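Local coordinates for protein aerobactin synthase IucC (Klebsiella pneumoniae, PDB 6CN7) that makes the siderophore aerobactin, probably by ATP-dependent coupling of a second N-acetyl-N-hydroxylysine to a citryl-N-acetyl-N-hydroxylysine intermediate, at residues P363-I368 against V436-L441; A371-C376 against P382-Y387; F493-M498 against V503-F508. The protein carries 5 engineered substitutions. All blocks are in the same frame, centred on the assembly; numbering follows the deposited sequence.

Contact 1. Residues P363-I368 against V436-L441; sequences PDESPI and VPQRVL
The carboxylate of Glu-365 has a partner at each oxygen: OE2 is modelled against NH1 of Arg-439 as a salt bridge, though too close to be taken literally, and OE1 accepts a hydrogen bond from the backbone N of Lys-362. The pair links the residue leading into edge strand 366-369 with strand 436-442 of a mixed sheet, strand 428-433 lying between those two strands. With Glu-365 OE2 and Arg-439 NH1 placed 2.3 Å apart, the ion pair is plausible but its exact geometry doubtful. The carboxylate meets the guanidinium obliquely, their planes 44° apart, and Glu-365 OE1 lies 3.1 Å from Arg-439 NH2.

Gln-438 and Arg-439 both make backbone hydrogen bonds with Ala-431, and the helical backbone angles of Gln-438 are consistent with a classic beta bulge. With chi1 at 54°, the extended Arg-439 chain sets out between its own backbone N and carbonyl carbon and carries the guanidinium across to Glu-365, where NH2 also makes a weak hydrogen bond to Trp-360 O. Gln-438 flanks the acid through its aliphatic base, its CB standing 3.6 Å from Glu-365 OE2.

Contact 2. Residues A371-C376 against P382-Y387; sequences ATLMEC and PLIGAY
Glu-375 O receives the backbone N-H of Leu-383 at 3.0 Å, a nearly straight bond that ties the residue following a 3-10 segment to Leu-383, where the chain enters helix 383-391. A short loop connects the 3-10 segment to the helix, and a single beta bridge joins Cys-376 and Pro-382 across it. A water reinforces the link: it donates to Glu-375 O at 2.8 Å and, weakly, to Leu-373 O, and accepts from Ile-384 N at 3.0 Å, so that polar backbone atoms of both segments are satisfied within a buried interface.

Apolar side chains pack around this polar centre. Leu-383 divides its methyls, CD2 against Thr-372 CG2 (3.9 Å) and CD1 near Cys-376 C (3.8 Å). Thr-372 CG2 then reaches the hydroxyl edge of the Tyr-387 ring, close to the ring plane, while Leu-373 CD2 approaches Tyr-387 CD2 obliquely at 4.0 Å. Cys-376 SG rests 4.0 Å from Pro-382 CG.

Further out, Leu-497 and Met-498 of helix 475-499 pack on Cys-376, Pro-382 and Ile-384, and Trp-398 touches Ile-384 and Tyr-387. A MES molecule about 4 Å from the Tyr-387 side chain, probably from the crystallisation liquor, may mark a pocket. The Thr-372 hydroxyl bonds back to Leu-369 O, consistent with its methyl being held toward Tyr-387. Bent at chi2 (-70°), Glu-375 brings OE1 to Arg-115 NH2 and Ser-136 OG.

Contact 3. Residues F493-M498 against V503-F508; sequences FVSPLM and VPERRF
Val-503 meets Met-498 twice, through its backbone and through its side chain. Its N donates to Met-498 O at 3.1 Å, the N-H standing above the carbonyl plane rather than within it, and its CB packs 4.3 Å from Met-498 CB. The bond closes the short loop of a helix-loop-helix pair, joining the C-terminal end of helix 475-499 to the approach of helix 505-521. Pro-504 follows at the N-cap position of the second helix and faces away from the first.

Glu-505, in the first turn of that helix, extends beyond CG to bring its carboxylate alongside Ser-495. The serine OG donates to Glu-505 OE2 at 2.7 Å, meeting the oxygen on its anti side and 18° out of the carboxylate plane. A chi1 of 65° places OG between the backbone N and carbonyl carbon of Ser-495, directed at the acid. OG is also hydrogen-bonded to Tyr-509 OH and, weakly, to Leu-491 O. The other carboxylate oxygen, OE1, is taken by the backbone N of Ile-56, and Pro-496 CG stands 3.9 Å from Glu-505 OE2.

One turn later, Phe-508 lays its ring against the first helix. Ser-495 CB sits over the ring centre in a CH-pi contact, 3.7 Å from the centroid and 10° off the normal. Met-498 CG comes to the ring edge at 4.0 Å from Phe-508 CD2, while Val-494 CG1 approaches obliquely. Phe-403 of helix 395-417 adds an edge-to-face partner to the same ring.

Ser-495 thus serves both chemistries, with OG binding the acid and CB over one face of the Phe-508 ring. Glu-505 receives hydrogen bonds from Ser-495 OG and Ile-56 N, one at each oxygen, which would help to stabilise a carboxylate in a buried place.

How the contacts relate
Contacts 2 and 3 are buried, whereas contact 1 is only partly so, and their chemistry differs: an ion pair of doubtful geometry marks contact 1, backbone and water bonds among apolar groups carry contact 2, and a serine-glutamate bond beside an aromatic ring marks contact 3. Contacts 1 and 2 meet where Ile-368 CG2 packs 3.5 Å from Tyr-387 OH, and strand 366-369 precedes helix 383-391 in the chain. Contacts 2 and 3 share a packing seam, with Leu-497 against Cys-376 and Met-498 against Ile-384. Helix 395-417 touches a segment of each, through Pro-437, Ile-384 and Phe-508. Contacts 1 and 3 do not touch, their nearest atoms being about 10 Å apart.

Contact 1. Residues P363-I368 against V436-L441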
loop_
_atom_site.group_PDB
_atom_site.type_symbol
_atom_site.label_atom_id
_atom_site.label_comp_id
_atom_site.label_asym_id
_atom_site.label_seq_id
_atom_site.Cartn_x
_atom_site.Cartn_y
_atom_site.Cartn_z
ATOM N N PRO A 363 19.712 -17.261 -34.163
ATOM C CA PRO A 363 20.408 -15.983 -33.933
ATOM C C PRO A 363 19.675 -14.773 -34.491
ATOM O O PRO A 363 19.571 -13.749 -33.803
ATOM C CB PRO A 363 21.763 -16.203 -34.620
ATOM C CG PRO A 363 21.949 -17.683 -34.631
ATOM C CD PRO A 363 20.580 -18.251 -34.822
ATOM N N ASP A 364 19.159 -14.859 -35.716
ATOM C CA ASP A 364 18.500 -13.727 -36.356
ATOM C C ASP A 364 17.021 -13.611 -36.005
ATOM O O ASP A 364 16.372 -12.653 -36.436
ATOM C CB ASP A 364 18.655 -13.829 -37.877
ATOM N N GLU A 365 16.475 -14.549 -35.236
ATOM C CA GLU A 365 15.055 -14.537 -34.919
ATOM C C GLU A 365 14.759 -13.547 -33.799
ATOM O O GLU A 365 15.575 -13.327 -32.900
ATOM C CB GLU A 365 14.583 -15.932 -34.509
ATOM C CG GLU A 365 14.307 -16.862 -35.675
ATOM C CD GLU A 365 13.870 -18.242 -35.226
ATOM O OE1 GLU A 365 14.063 -18.569 -34.036
ATOM O OE2 GLU A 365 13.327 -18.996 -36.060
ATOM N N SER A 366 13.570 -12.950 -33.860
ATOM C CA SER A 366 13.129 -12.025 -32.832
ATOM C C SER A 366 11.696 -12.336 -32.420
ATOM O O SER A 366 10.847 -12.600 -33.280
ATOM C CB SER A 366 13.211 -10.573 -33.312
ATOM O OG SER A 366 12.781 -9.689 -32.288
ATOM N N PRO A 367 11.391 -12.298 -31.123
ATOM C CA PRO A 367 10.019 -12.558 -30.675
ATOM C C PRO A 367 9.161 -11.304 -30.662
ATOM O O PRO A 367 9.620 -10.202 -30.350
ATOM C CB PRO A 367 10.230 -13.084 -29.251
ATOM C CG PRO A 367 11.418 -12.320 -28.774
ATOM C CD PRO A 367 12.306 -12.118 -29.982
ATOM N N ILE A 368 7.891 -11.484 -31.017
ATOM C CA ILE A 368 6.872 -10.461 -30.832
ATOM C C ILE A 368 5.601 -11.146 -30.357
ATOM O O ILE A 368 5.352 -12.316 -30.665
ATOM C CB ILE A 368 6.593 -9.649 -32.121
ATOM C CG1 ILE A 368 5.957 -10.535 -33.204
ATOM C CG2 ILE A 368 7.877 -9.003 -32.633
ATOM C CD1 ILE A 368 5.421 -9.762 -34.390
ATOM N N VAL A 436 9.084 -12.068 -41.620
ATOM C CA VAL A 436 8.274 -13.268 -41.828
ATOM C C VAL A 436 8.090 -13.986 -40.496
ATOM O O VAL A 436 9.057 -14.114 -39.731
ATOM C CB VAL A 436 8.922 -14.202 -42.861
ATOM C CG1 VAL A 436 8.071 -15.454 -43.066
ATOM C CG2 VAL A 436 9.127 -13.473 -44.178
ATOM N N PRO A 437 6.888 -14.468 -40.167
ATOM C CA PRO A 437 6.735 -15.320 -38.975
ATOM C C PRO A 437 7.283 -16.716 -39.236
ATOM O O PRO A 437 6.794 -17.434 -40.109
ATOM C CB PRO A 437 5.218 -15.339 -38.740
ATOM C CG PRO A 437 4.610 -14.953 -40.035
ATOM C CD PRO A 437 5.586 -14.050 -40.718
ATOM N N GLN A 438 8.306 -17.098 -38.469
ATOM C CA GLN A 438 8.951 -18.396 -38.640
ATOM C C GLN A 438 8.123 -19.508 -38.015
ATOM O O GLN A 438 7.860 -20.533 -38.651
ATOM C CB GLN A 438 10.348 -18.373 -38.012
ATOM C CG GLN A 438 11.236 -17.237 -38.482
ATOM C CD GLN A 438 11.806 -17.474 -39.865
ATOM O OE1 GLN A 438 12.414 -18.509 -40.128
ATOM N NE2 GLN A 438 11.613 -16.513 -40.760
ATOM N N ARG A 439 7.712 -19.319 -36.764
ATOM C CA ARG A 439 6.945 -20.316 -36.035
ATOM C C ARG A 439 6.330 -19.639 -34.819
ATOM O O ARG A 439 6.656 -18.496 -34.489
ATOM C CB ARG A 439 7.819 -21.506 -35.633
ATOM C CG ARG A 439 9.073 -21.142 -34.854
ATOM C CD ARG A 439 10.023 -22.323 -34.836
ATOM N NE ARG A 439 11.155 -22.143 -33.933
ATOM C CZ ARG A 439 12.305 -21.572 -34.273
ATOM N NH1 ARG A 439 12.488 -21.107 -35.503
ATOM N NH2 ARG A 439 13.279 -21.461 -33.379
ATOM N N VAL A 440 5.428 -20.356 -34.160
ATOM C CA VAL A 440 4.717 -19.827 -33.003
ATOM C C VAL A 440 5.315 -20.422 -31.737
ATOM O O VAL A 440 5.800 -21.559 -31.724
ATOM C CB VAL A 440 3.202 -20.111 -33.090
ATOM C CG1 VAL A 440 2.903 -21.596 -32.890
ATOM C CG2 VAL A 440 2.446 -19.265 -32.086
ATOM N N LEU A 441 5.295 -19.636 -30.662
ATOM C CA LEU A 441 5.740 -20.072 -29.345
ATOM C C LEU A 441 4.580 -19.913 -28.374
ATOM O O LEU A 441 4.024 -18.817 -28.241
ATOM C CB LEU A 441 6.950 -19.265 -28.867
ATOM C CG LEU A 441 8.322 -19.613 -29.455
ATOM C CD1 LEU A 441 8.421 -19.225 -30.919
ATOM C CD2 LEU A 441 9.415 -18.938 -28.655
#

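Contact 2. Residues A371-C376 against P382-Y387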
loop_
_atom_site.group_PDB
_atom_site.type_symbol
_atom_site.label_atom_id
_atom_site.label_comp_id
_atom_site.label_asym_id
_atom_site.label_seq_id
_atom_site.Cartn_x
_atom_site.Cartn_y
_atom_site.Cartn_z
ATOM N N ALA A 371 -0.331 -9.708 -30.656
ATOM C CA ALA A 371 -1.022 -8.436 -30.488
ATOM C C ALA A 371 -0.286 -7.294 -31.172
ATOM O O ALA A 371 -0.902 -6.264 -31.467
ATOM C CB ALA A 371 -1.196 -8.126 -28.999
ATOM N N THR A 372 1.016 -7.450 -31.426
ATOM C CA THR A 372 1.761 -6.439 -32.168
ATOM C C THR A 372 1.109 -6.137 -33.510
ATOM O O THR A 372 1.163 -4.997 -33.984
ATOM C CB THR A 372 3.205 -6.904 -32.374
ATOM O OG1 THR A 372 3.795 -7.221 -31.106
ATOM C CG2 THR A 372 4.036 -5.829 -33.059
ATOM N N LEU A 373 0.484 -7.138 -34.132
ATOM C CA LEU A 373 -0.138 -6.963 -35.438
ATOM C C LEU A 373 -1.427 -6.152 -35.381
ATOM O O LEU A 373 -2.025 -5.904 -36.435
ATOM C CB LEU A 373 -0.411 -8.331 -36.065
ATOM C CG LEU A 373 0.790 -9.277 -36.126
ATOM C CD1 LEU A 373 0.386 -10.591 -36.762
ATOM C CD2 LEU A 373 1.946 -8.646 -36.888
ATOM N N MET A 374 -1.872 -5.744 -34.194
ATOM C CA MET A 374 -3.010 -4.847 -34.049
ATOM C C MET A 374 -2.594 -3.389 -33.931
ATOM O O MET A 374 -3.466 -2.525 -33.788
ATOM C CB MET A 374 -3.825 -5.221 -32.810
ATOM C CG MET A 374 -4.181 -6.682 -32.693
ATOM S SD MET A 374 -4.946 -7.012 -31.095
ATOM C CE MET A 374 -5.073 -8.779 -31.193
ATOM N N GLU A 375 -1.299 -3.096 -33.982
ATOM C CA GLU A 375 -0.797 -1.764 -33.680
ATOM C C GLU A 375 -0.627 -0.930 -34.944
ATOM O O GLU A 375 -0.438 -1.455 -36.045
ATOM C CB GLU A 375 0.544 -1.852 -32.950
ATOM C CG GLU A 375 0.486 -2.586 -31.619
ATOM C CD GLU A 375 -0.267 -1.814 -30.555
ATOM O OE1 GLU A 375 -0.359 -0.573 -30.675
ATOM O OE2 GLU A 375 -0.769 -2.448 -29.597
ATOM N N CYS A 376 -0.702 0.387 -34.765
ATOM C CA CYS A 376 -0.367 1.356 -35.796
ATOM C C CYS A 376 0.540 2.416 -35.188
ATOM O O CYS A 376 0.630 2.553 -33.966
ATOM C CB CYS A 376 -1.618 2.014 -36.385
ATOM S SG CYS A 376 -2.681 0.901 -37.316
ATOM N N PRO A 382 -0.136 0.651 -40.208
ATOM C CA PRO A 382 -0.077 -0.586 -39.418
ATOM C C PRO A 382 1.328 -1.167 -39.375
ATOM O O PRO A 382 2.065 -1.141 -40.363
ATOM C CB PRO A 382 -1.048 -1.522 -40.146
ATOM C CG PRO A 382 -1.933 -0.632 -40.932
ATOM C CD PRO A 382 -1.100 0.547 -41.316
ATOM N N LEU A 383 1.695 -1.705 -38.209
ATOM C CA LEU A 383 2.978 -2.387 -38.079
ATOM C C LEU A 383 3.027 -3.649 -38.927
ATOM O O LEU A 383 4.100 -4.032 -39.411
ATOM C CB LEU A 383 3.248 -2.729 -36.615
ATOM C CG LEU A 383 3.952 -1.647 -35.792
ATOM C CD1 LEU A 383 3.130 -0.366 -35.733
ATOM C CD2 LEU A 383 4.242 -2.170 -34.396
ATOM N N ILE A 384 1.884 -4.308 -39.116
ATOM C CA ILE A 384 1.846 -5.506 -39.946
ATOM C C ILE A 384 2.246 -5.174 -41.376
ATOM O O ILE A 384 2.853 -6.001 -42.068
ATOM C CB ILE A 384 0.450 -6.156 -39.872
ATOM C CG1 ILE A 384 0.432 -7.465 -40.667
ATOM C CG2 ILE A 384 -0.625 -5.177 -40.358
ATOM C CD1 ILE A 384 -0.701 -8.400 -40.274
ATOM N N GLY A 385 1.922 -3.966 -41.842
ATOM C CA GLY A 385 2.392 -3.535 -43.148
ATOM C C GLY A 385 3.891 -3.332 -43.197
ATOM O O GLY A 385 4.516 -3.549 -44.240
ATOM N N ALA A 386 4.492 -2.913 -42.082
ATOM C CA ALA A 386 5.944 -2.791 -42.028
ATOM C C ALA A 386 6.611 -4.153 -42.151
ATOM O O ALA A 386 7.585 -4.308 -42.898
ATOM C CB ALA A 386 6.367 -2.101 -40.731
ATOM N N TYR A 387 6.102 -5.154 -41.429
ATOM C CA TYR A 387 6.635 -6.505 -41.567
ATOM C C TYR A 387 6.501 -7.003 -42.998
ATOM O O TYR A 387 7.427 -7.614 -43.542
ATOM C CB TYR A 387 5.920 -7.456 -40.605
ATOM C CG TYR A 387 6.239 -7.222 -39.147
ATOM C CD1 TYR A 387 7.539 -7.349 -38.672
ATOM C CD2 TYR A 387 5.242 -6.894 -38.243
ATOM C CE1 TYR A 387 7.837 -7.141 -37.341
ATOM C CE2 TYR A 387 5.529 -6.685 -36.907
ATOM C CZ TYR A 387 6.829 -6.810 -36.463
ATOM O OH TYR A 387 7.124 -6.604 -35.135
HETATM O O HOH W 1 -0.526 -3.883 -37.460
#

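Contact 3. Residues F493-M498 against V503-F508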
loop_
_atom_site.group_PDB
_atom_site.type_symbol
_atom_site.label_atom_id
_atom_site.label_comp_id
_atom_site.label_asym_id
_atom_site.label_seq_id
_atom_site.Cartn_x
_atom_site.Cartn_y
_atom_site.Cartn_z
ATOM N N PHE A 493 -9.311 -7.632 -34.914
ATOM C CA PHE A 493 -8.560 -6.388 -34.823
ATOM C C PHE A 493 -7.409 -6.298 -35.817
ATOM O O PHE A 493 -6.790 -5.235 -35.922
ATOM C CB PHE A 493 -8.017 -6.214 -33.404
ATOM C CG PHE A 493 -9.088 -6.131 -32.357
ATOM C CD1 PHE A 493 -9.747 -4.937 -32.119
ATOM C CD2 PHE A 493 -9.441 -7.244 -31.615
ATOM C CE1 PHE A 493 -10.736 -4.853 -31.159
ATOM C CE2 PHE A 493 -10.432 -7.168 -30.652
ATOM C CZ PHE A 493 -11.079 -5.971 -30.425
ATOM N N VAL A 494 -7.106 -7.370 -36.543
ATOM C CA VAL A 494 -6.052 -7.351 -37.549
ATOM C C VAL A 494 -6.613 -7.122 -38.945
ATOM O O VAL A 494 -6.042 -6.363 -39.727
ATOM C CB VAL A 494 -5.234 -8.659 -37.493
ATOM C CG1 VAL A 494 -4.117 -8.637 -38.534
ATOM C CG2 VAL A 494 -4.656 -8.866 -36.103
ATOM N N SER A 495 -7.730 -7.771 -39.273
ATOM C CA SER A 495 -8.254 -7.680 -40.629
ATOM C C SER A 495 -8.612 -6.256 -41.051
ATOM O O SER A 495 -8.465 -5.952 -42.246
ATOM C CB SER A 495 -9.469 -8.612 -40.776
ATOM O OG SER A 495 -10.549 -8.207 -39.953
ATOM N N PRO A 496 -9.069 -5.359 -40.171
ATOM C CA PRO A 496 -9.305 -3.976 -40.622
ATOM C C PRO A 496 -8.038 -3.277 -41.078
ATOM O O PRO A 496 -8.088 -2.463 -42.009
ATOM C CB PRO A 496 -9.908 -3.298 -39.385
ATOM C CG PRO A 496 -10.428 -4.413 -38.546
ATOM C CD PRO A 496 -9.477 -5.543 -38.767
ATOM N N LEU A 497 -6.902 -3.562 -40.440
ATOM C CA LEU A 497 -5.646 -2.954 -40.864
ATOM C C LEU A 497 -5.205 -3.497 -42.218
ATOM O O LEU A 497 -4.683 -2.750 -43.052
ATOM C CB LEU A 497 -4.575 -3.193 -39.801
ATOM C CG LEU A 497 -4.943 -2.690 -38.401
ATOM C CD1 LEU A 497 -3.852 -3.027 -37.395
ATOM C CD2 LEU A 497 -5.213 -1.191 -38.410
ATOM N N MET A 498 -5.414 -4.796 -42.457
ATOM C CA MET A 498 -5.138 -5.357 -43.775
ATOM C C MET A 498 -6.043 -4.741 -44.832
ATOM O O MET A 498 -5.598 -4.454 -45.950
ATOM C CB MET A 498 -5.313 -6.877 -43.749
ATOM C CG MET A 498 -4.134 -7.634 -43.174
ATOM S SD MET A 498 -2.641 -7.389 -44.158
ATOM C CE MET A 498 -1.768 -6.305 -43.065
ATOM N N VAL A 503 -6.090 -5.586 -48.816
ATOM C CA VAL A 503 -6.638 -6.925 -48.651
ATOM C C VAL A 503 -7.968 -6.805 -47.915
ATOM O O VAL A 503 -8.003 -6.698 -46.689
ATOM C CB VAL A 503 -5.668 -7.845 -47.888
ATOM C CG1 VAL A 503 -6.282 -9.231 -47.702
ATOM C CG2 VAL A 503 -4.345 -7.946 -48.627
ATOM N N PRO A 504 -9.093 -6.827 -48.632
ATOM C CA PRO A 504 -10.388 -6.703 -47.954
ATOM C C PRO A 504 -10.596 -7.825 -46.949
ATOM O O PRO A 504 -10.038 -8.916 -47.079
ATOM C CB PRO A 504 -11.404 -6.780 -49.102
ATOM C CG PRO A 504 -10.631 -6.449 -50.332
ATOM C CD PRO A 504 -9.246 -6.952 -50.092
ATOM N N GLU A 505 -11.412 -7.541 -45.932
ATOM C CA GLU A 505 -11.719 -8.553 -44.927
ATOM C C GLU A 505 -12.240 -9.827 -45.574
ATOM O O GLU A 505 -11.882 -10.935 -45.163
ATOM C CB GLU A 505 -12.737 -8.012 -43.924
ATOM C CG GLU A 505 -12.166 -7.001 -42.944
ATOM C CD GLU A 505 -13.122 -6.687 -41.810
ATOM O OE1 GLU A 505 -14.297 -6.366 -42.091
ATOM O OE2 GLU A 505 -12.702 -6.774 -40.636
ATOM N N ARG A 506 -13.089 -9.690 -46.594
ATOM C CA ARG A 506 -13.611 -10.869 -47.275
ATOM C C ARG A 506 -12.477 -11.741 -47.797
ATOM O O ARG A 506 -12.519 -12.970 -47.676
ATOM C CB ARG A 506 -14.537 -10.446 -48.414
ATOM C CG ARG A 506 -15.158 -11.612 -49.159
ATOM C CD ARG A 506 -16.124 -11.148 -50.230
ATOM N NE ARG A 506 -16.706 -12.284 -50.935
ATOM C CZ ARG A 506 -17.700 -13.027 -50.460
ATOM N NH1 ARG A 506 -18.230 -12.757 -49.272
ATOM N NH2 ARG A 506 -18.164 -14.045 -51.171
ATOM N N ARG A 507 -11.450 -11.119 -48.378
ATOM C CA ARG A 507 -10.295 -11.877 -48.844
ATOM C C ARG A 507 -9.478 -12.404 -47.671
ATOM O O ARG A 507 -9.030 -13.556 -47.686
ATOM C CB ARG A 507 -9.434 -10.996 -49.752
ATOM C CG ARG A 507 -8.230 -11.697 -50.350
ATOM C CD ARG A 507 -8.649 -12.857 -51.237
ATOM N NE ARG A 507 -7.506 -13.486 -51.888
ATOM C CZ ARG A 507 -7.533 -14.692 -52.445
ATOM N NH1 ARG A 507 -8.648 -15.413 -52.430
ATOM N NH2 ARG A 507 -6.440 -15.182 -53.013
ATOM N N PHE A 508 -9.274 -11.570 -46.648
ATOM C CA PHE A 508 -8.548 -11.985 -45.452
ATOM C C PHE A 508 -9.032 -13.343 -44.954
ATOM O O PHE A 508 -8.232 -14.258 -44.726
ATOM C CB PHE A 508 -8.717 -10.913 -44.370
ATOM C CG PHE A 508 -7.967 -11.191 -43.092
ATOM C CD1 PHE A 508 -8.488 -12.046 -42.134
ATOM C CD2 PHE A 508 -6.755 -10.570 -42.837
ATOM C CE1 PHE A 508 -7.806 -12.290 -40.955
ATOM C CE2 PHE A 508 -6.071 -10.808 -41.657
ATOM C CZ PHE A 508 -6.598 -11.667 -40.716
#